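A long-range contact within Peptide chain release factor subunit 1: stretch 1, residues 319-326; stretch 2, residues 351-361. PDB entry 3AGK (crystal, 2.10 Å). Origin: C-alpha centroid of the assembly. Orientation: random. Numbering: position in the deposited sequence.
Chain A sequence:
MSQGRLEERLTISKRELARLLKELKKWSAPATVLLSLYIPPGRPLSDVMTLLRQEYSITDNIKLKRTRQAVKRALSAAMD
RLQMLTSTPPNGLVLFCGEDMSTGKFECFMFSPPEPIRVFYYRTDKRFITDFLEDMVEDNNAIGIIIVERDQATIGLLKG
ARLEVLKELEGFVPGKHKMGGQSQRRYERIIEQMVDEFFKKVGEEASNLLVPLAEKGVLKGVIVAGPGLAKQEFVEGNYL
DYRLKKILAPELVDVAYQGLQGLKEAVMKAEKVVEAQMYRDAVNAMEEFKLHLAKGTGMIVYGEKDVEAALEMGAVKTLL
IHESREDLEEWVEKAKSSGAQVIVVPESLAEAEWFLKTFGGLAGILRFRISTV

Stretch 1 319-326: LLIHESRE
Stretch 2 351-361: EAEWFLKTFGG

Residues 319-322 form the end of a β-strand that begins earlier in the chain. Their phi/psi values run from -99/121 at L319 to -64/132 at H322. A type I turn follows from H322 to R325, closed by R325 N to H322 O at 3.1 Å. E323 and S324 occupy its corners at -63/-18 and -82/-2. R325 returns to extended geometry at -72/125.

In the second stretch, E351 leads into a helix that starts at A352. Its backbone bonds include F355 N to E351 O at 2.8 Å and L356 N to A352 O at 2.9 Å. G360 leaves helical geometry with phi/psi 60/22, and G361 follows at 65/33. G361 N still bonds to F355 O, at 3.2 Å. Positive phi favours glycine at both positions.

The axes of strand and helix run nearly perpendicular, with 99° between their N-to-C directions and a closest approach of 9.1 Å. The register is set by H322 and G361, whose CA atoms lie 4.6 Å apart. Here the backbones are joined by a hydrogen bond from H322 N to G361 O, 2.9 Å long and nearly straight at 164°. G361 has a further reason to be glycine: an ideal CB on it would sit 2.6 Å from H322 CB, a clash.

H322 is the centre of the contact. Its CA-to-CB bond points toward the second stretch, with chi1 t (-164°) and chi2 -79°. L356 CB lies over one face of the H322 imidazole, 4.0 Å from the centroid of that ring, in a CH-pi contact. A352 O approaches the ring edge, 3.3 Å from H322 CD2. H322 ND1 accepts a hydrogen bond from S324 N at 3.1 Å. S324, chi1 p, places its OG 3.7 Å from L356 CD2. L356 has chi1 t and chi2 p.

The CA-to-CB bond of F355, chi1 t and chi2 60°, points toward the first stretch, and the ring meets the strand backbone with its edge. F355 CZ is 3.3 Å from L320 O, and F355 CE2 is 3.7 Å from H322 N. The CA-to-CB bond of L320 also points toward the second stretch, chi1 m, with L320 CB 3.8 Å from F355 CZ. The CA-to-CB bond of I321 points away, in keeping with the alternation of a strand.

R325 reaches the helix exit with chi1 m, chi2 t, chi3 137° and chi4 -86°. R325 NE donates to G360 O at 2.7 Å, with an angle of 146°. The acceptor lies near the guanidinium plane. R325 CD packs 3.1 Å from G361 O.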

# COMPACT_ATOMS: atom_id res chain seq x y z
N LEU A 319 8.70 7.51 -20.64
CA LEU A 319 7.47 6.80 -20.99
C LEU A 319 6.51 6.82 -19.81
O LEU A 319 6.84 6.35 -18.73
CB LEU A 319 7.81 5.35 -21.34
CG LEU A 319 6.73 4.46 -21.95
CD1 LEU A 319 6.14 5.13 -23.17
CD2 LEU A 319 7.30 3.10 -22.32
N LEU A 320 5.32 7.37 -20.02
CA LEU A 320 4.29 7.40 -18.98
C LEU A 320 3.30 6.29 -19.25
O LEU A 320 2.68 6.26 -20.32
CB LEU A 320 3.55 8.73 -18.99
CG LEU A 320 4.32 9.98 -18.57
CD1 LEU A 320 3.99 11.13 -19.47
CD2 LEU A 320 3.98 10.30 -17.15
N ILE A 321 3.16 5.37 -18.29
CA ILE A 321 2.29 4.22 -18.48
C ILE A 321 1.31 4.06 -17.33
O ILE A 321 1.71 3.86 -16.19
CB ILE A 321 3.09 2.91 -18.58
CG1 ILE A 321 4.33 3.10 -19.45
CG2 ILE A 321 2.20 1.78 -19.13
CD1 ILE A 321 5.26 1.91 -19.44
N HIS A 322 0.02 4.15 -17.65
CA HIS A 322 -1.03 3.93 -16.66
C HIS A 322 -1.00 2.48 -16.14
O HIS A 322 -0.94 1.53 -16.92
CB HIS A 322 -2.41 4.27 -17.25
CG HIS A 322 -3.49 4.44 -16.23
ND1 HIS A 322 -4.13 3.37 -15.62
CD2 HIS A 322 -4.07 5.56 -15.72
CE1 HIS A 322 -5.04 3.83 -14.78
NE2 HIS A 322 -5.02 5.15 -14.82
N GLU A 323 -1.05 2.32 -14.82
CA GLU A 323 -0.89 1.01 -14.21
C GLU A 323 -1.98 -0.02 -14.56
O GLU A 323 -1.79 -1.22 -14.38
CB GLU A 323 -0.82 1.16 -12.69
CG GLU A 323 -2.16 1.51 -12.06
CD GLU A 323 -2.08 1.56 -10.55
OE1 GLU A 323 -2.92 2.25 -9.93
OE2 GLU A 323 -1.18 0.90 -9.98
N SER A 324 -3.12 0.44 -15.07
CA SER A 324 -4.18 -0.51 -15.43
C SER A 324 -3.98 -1.17 -16.80
O SER A 324 -4.77 -2.02 -17.21
CB SER A 324 -5.57 0.13 -15.32
OG SER A 324 -5.81 1.03 -16.39
N ARG A 325 -2.93 -0.79 -17.51
CA ARG A 325 -2.62 -1.43 -18.78
C ARG A 325 -2.08 -2.84 -18.60
O ARG A 325 -1.10 -3.06 -17.89
CB ARG A 325 -1.63 -0.59 -19.60
CG ARG A 325 -2.29 0.55 -20.33
CD ARG A 325 -1.30 1.31 -21.16
NE ARG A 325 -1.84 1.64 -22.47
CZ ARG A 325 -1.79 0.83 -23.52
NH1 ARG A 325 -1.24 -0.36 -23.39
NH2 ARG A 325 -2.30 1.20 -24.68
N GLU A 326 -2.72 -3.79 -19.26
CA GLU A 326 -2.31 -5.18 -19.15
C GLU A 326 -0.92 -5.38 -19.74
O GLU A 326 -0.11 -6.12 -19.20
CB GLU A 326 -3.35 -6.08 -19.80
CG GLU A 326 -4.74 -5.85 -19.21
CD GLU A 326 -5.79 -6.78 -19.77
OE1 GLU A 326 -6.95 -6.72 -19.30
OE2 GLU A 326 -5.45 -7.57 -20.67
N GLU A 351 -4.69 13.14 -12.48
CA GLU A 351 -4.94 13.12 -13.91
C GLU A 351 -5.01 11.70 -14.45
O GLU A 351 -5.15 11.52 -15.66
CB GLU A 351 -3.86 13.88 -14.68
CG GLU A 351 -3.63 15.31 -14.23
CD GLU A 351 -2.78 15.39 -12.97
OE1 GLU A 351 -2.21 16.47 -12.70
OE2 GLU A 351 -2.67 14.37 -12.25
N ALA A 352 -4.92 10.70 -13.58
CA ALA A 352 -4.80 9.33 -14.07
C ALA A 352 -5.95 8.93 -14.98
O ALA A 352 -5.72 8.38 -16.06
CB ALA A 352 -4.66 8.34 -12.94
N GLU A 353 -7.18 9.20 -14.55
CA GLU A 353 -8.33 8.78 -15.34
C GLU A 353 -8.42 9.53 -16.68
O GLU A 353 -8.81 8.96 -17.69
CB GLU A 353 -9.63 8.95 -14.54
CG GLU A 353 -10.21 10.34 -14.57
CD GLU A 353 -11.67 10.36 -14.13
OE1 GLU A 353 -12.05 11.28 -13.36
OE2 GLU A 353 -12.44 9.46 -14.55
N TRP A 354 -8.07 10.81 -16.67
CA TRP A 354 -8.03 11.60 -17.88
C TRP A 354 -6.98 11.03 -18.85
O TRP A 354 -7.26 10.84 -20.04
CB TRP A 354 -7.69 13.05 -17.53
CG TRP A 354 -7.22 13.81 -18.70
CD1 TRP A 354 -8.00 14.39 -19.67
CD2 TRP A 354 -5.86 14.07 -19.07
NE1 TRP A 354 -7.20 14.99 -20.61
CE2 TRP A 354 -5.89 14.81 -20.27
CE3 TRP A 354 -4.63 13.75 -18.51
CZ2 TRP A 354 -4.72 15.24 -20.91
CZ3 TRP A 354 -3.48 14.18 -19.13
CH2 TRP A 354 -3.53 14.91 -20.32
N PHE A 355 -5.79 10.77 -18.32
CA PHE A 355 -4.68 10.17 -19.06
C PHE A 355 -5.08 8.85 -19.72
O PHE A 355 -4.78 8.61 -20.90
CB PHE A 355 -3.49 9.95 -18.13
CG PHE A 355 -2.28 9.32 -18.81
CD1 PHE A 355 -1.66 9.96 -19.88
CD2 PHE A 355 -1.75 8.12 -18.36
CE1 PHE A 355 -0.54 9.38 -20.49
CE2 PHE A 355 -0.65 7.54 -18.97
CZ PHE A 355 -0.04 8.17 -20.04
N LEU A 356 -5.74 8.00 -18.96
CA LEU A 356 -6.22 6.72 -19.45
C LEU A 356 -7.33 6.91 -20.51
O LEU A 356 -7.40 6.16 -21.48
CB LEU A 356 -6.77 5.88 -18.29
CG LEU A 356 -7.31 4.50 -18.69
CD1 LEU A 356 -6.16 3.68 -19.29
CD2 LEU A 356 -7.96 3.77 -17.52
N LYS A 357 -8.20 7.89 -20.30
CA LYS A 357 -9.32 8.08 -21.22
C LYS A 357 -8.85 8.69 -22.52
O LYS A 357 -9.26 8.27 -23.60
CB LYS A 357 -10.44 8.95 -20.60
CG LYS A 357 -11.60 9.22 -21.58
CD LYS A 357 -12.58 10.30 -21.12
CE LYS A 357 -13.84 10.22 -21.98
NZ LYS A 357 -14.80 11.34 -21.79
N THR A 358 -7.98 9.69 -22.44
CA THR A 358 -7.69 10.43 -23.65
C THR A 358 -6.48 9.89 -24.43
O THR A 358 -6.37 10.15 -25.62
CB THR A 358 -7.70 11.99 -23.46
OG1 THR A 358 -6.39 12.53 -23.47
CG2 THR A 358 -8.43 12.37 -22.18
N PHE A 359 -5.62 9.12 -23.77
CA PHE A 359 -4.42 8.57 -24.41
C PHE A 359 -4.25 7.07 -24.20
O PHE A 359 -3.17 6.51 -24.44
CB PHE A 359 -3.18 9.29 -23.89
CG PHE A 359 -3.14 10.74 -24.25
CD1 PHE A 359 -3.42 11.71 -23.30
CD2 PHE A 359 -2.82 11.13 -25.54
CE1 PHE A 359 -3.37 13.06 -23.63
CE2 PHE A 359 -2.76 12.47 -25.89
CZ PHE A 359 -3.04 13.44 -24.92
N GLY A 360 -5.32 6.42 -23.74
CA GLY A 360 -5.27 5.00 -23.47
C GLY A 360 -4.22 4.66 -22.43
O GLY A 360 -3.77 3.52 -22.35
N GLY A 361 -3.84 5.64 -21.62
CA GLY A 361 -2.87 5.41 -20.57
C GLY A 361 -1.47 5.04 -21.09
O GLY A 361 -0.76 4.26 -20.45